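Local coordinates for putative flagellar hook-associated protein (Vibrio parahaemolyticus, PDB 3PWX) that probably serves as a structural component of the bacterial flagellum, at residues Y26-N29 with I30-K34. Sequence-based numbering, arbitrary orientation.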
loop_
_atom_site.group_PDB
_atom_site.type_symbol
_atom_site.label_atom_id
_atom_site.label_comp_id
_atom_site.label_asym_id
_atom_site.label_seq_id
_atom_site.Cartn_x
_atom_site.Cartn_y
_atom_site.Cartn_z
ATOM N N TYR A 26 9.503 -7.120 8.621
ATOM C CA TYR A 26 8.177 -6.569 8.352
ATOM C C TYR A 26 7.522 -6.085 9.620
ATOM O O TYR A 26 6.907 -5.043 9.626
ATOM C CB TYR A 26 7.268 -7.563 7.681
ATOM C CG TYR A 26 7.695 -7.934 6.284
ATOM C CD1 TYR A 26 7.978 -6.959 5.331
ATOM C CD2 TYR A 26 7.771 -9.264 5.893
ATOM C CE1 TYR A 26 8.382 -7.323 3.975
ATOM C CE2 TYR A 26 8.162 -9.621 4.569
ATOM C CZ TYR A 26 8.474 -8.642 3.629
ATOM O OH TYR A 26 8.803 -9.007 2.337
ATOM N N GLN A 27 7.642 -6.821 10.716
ATOM C CA GLN A 27 6.929 -6.423 11.901
ATOM C C GLN A 27 7.565 -5.187 12.502
ATOM O O GLN A 27 6.889 -4.397 13.220
ATOM C CB GLN A 27 6.848 -7.547 12.914
ATOM C CG GLN A 27 6.121 -8.756 12.403
ATOM C CD GLN A 27 5.733 -9.670 13.533
ATOM O OE1 GLN A 27 6.520 -10.503 13.931
ATOM N NE2 GLN A 27 4.505 -9.489 14.084
ATOM N N SER A 28 8.841 -4.993 12.195
ATOM C CA SER A 28 9.517 -3.759 12.571
ATOM C C SER A 28 9.088 -2.583 11.714
ATOM O O SER A 28 9.070 -1.464 12.203
ATOM C CB SER A 28 11.026 -3.908 12.520
ATOM O OG SER A 28 11.616 -2.638 12.640
ATOM N N ASN A 29 8.740 -2.819 10.447
ATOM C CA ASN A 29 8.228 -1.762 9.573
ATOM C C ASN A 29 6.862 -1.343 10.059
ATOM O O ASN A 29 6.554 -0.143 10.130
ATOM C CB ASN A 29 8.121 -2.268 8.137
ATOM C CG ASN A 29 9.477 -2.391 7.460
ATOM O OD1 ASN A 29 10.519 -2.042 8.036
ATOM N ND2 ASN A 29 9.473 -2.904 6.211
ATOM N N ILE A 30 6.047 -2.333 10.423
ATOM C CA ILE A 30 4.707 -2.083 10.912
ATOM C C ILE A 30 4.649 -1.331 12.295
ATOM O O ILE A 30 3.932 -0.326 12.444
ATOM C CB ILE A 30 3.963 -3.392 11.007
ATOM C CG1 ILE A 30 3.956 -4.083 9.632
ATOM C CG2 ILE A 30 2.570 -3.201 11.588
ATOM C CD1 ILE A 30 3.091 -5.338 9.647
ATOM N N ALA A 31 5.384 -1.792 13.301
ATOM C CA ALA A 31 5.532 -1.017 14.524
ATOM C C ALA A 31 6.045 0.400 14.161
ATOM O O ALA A 31 5.585 1.386 14.709
ATOM C CB ALA A 31 6.473 -1.706 15.504
ATOM N N ASN A 32 6.997 0.526 13.233
ATOM C CA ASN A 32 7.453 1.903 12.996
ATOM C C ASN A 32 6.418 2.734 12.310
ATOM O O ASN A 32 6.317 3.944 12.550
ATOM C CB ASN A 32 8.819 1.982 12.356
ATOM C CG ASN A 32 9.895 1.514 13.309
ATOM O OD1 ASN A 32 9.780 1.733 14.507
ATOM N ND2 ASN A 32 10.943 0.869 12.797
ATOM N N LEU A 33 5.590 2.093 11.502
ATOM C CA LEU A 33 4.595 2.859 10.765
ATOM C C LEU A 33 3.490 3.329 11.762
ATOM O O LEU A 33 3.038 4.479 11.718
ATOM C CB LEU A 33 4.075 2.085 9.541
ATOM C CG LEU A 33 2.937 2.707 8.732
ATOM C CD1 LEU A 33 3.219 4.181 8.362
ATOM C CD2 LEU A 33 2.663 1.881 7.496
ATOM N N LYS A 34 3.139 2.455 12.703
ATOM C CA LYS A 34 2.153 2.772 13.717
ATOM C C LYS A 34 2.575 3.970 14.546
ATOM O O LYS A 34 1.733 4.783 15.010
ATOM C CB LYS A 34 1.933 1.594 14.638
ATOM C CG LYS A 34 1.294 0.382 13.957
ATOM C CD LYS A 34 0.702 -0.562 14.969
ATOM C CE LYS A 34 -0.433 0.204 15.701
ATOM N NZ LYS A 34 -1.665 -0.659 15.848
#
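Ile30 N donates to Tyr26 O, and Ala31 N to Gln27 O, both at 3.0 Å. The next two steps are less straight: Asn32 N reaches Ser28 O at 3.1 Å, and Leu33 N meets Asn29 O at 2.8 Å. Side-chain carbons lean on the same carbonyls. Ile30 CG1 lies 3.1 Å from Tyr26 O, brought there because it stands beside its own backbone N (chi1 -57°), and Leu33 CB rests 3.4 Å from Asn29 O. This i to i+4 ladder spans about two and a half turns of the long helix 7-61, in a part predicted to form a coiled coil and within the flagellin N-terminal helical region. Ile30 is buried and touches Leu204 of helix 172-223 and Val130 of strand 127-131, the strand that Leu33 also touches, at Val128. The Tyr26 ring lies nearly parallel to that of His211. Among polar side chains, Asn32 swings its amide back over the preceding turn; ND2 is 3.1 Å from Ser28 O, at too poor an angle for a hydrogen bond, and 3.6 Å from Ser28 OG. Asn29 ND2 instead bonds to Thr129 O, tying the helix to the strand, while Lys34 NZ forms a salt bridge with Asp205 on helix 172-223.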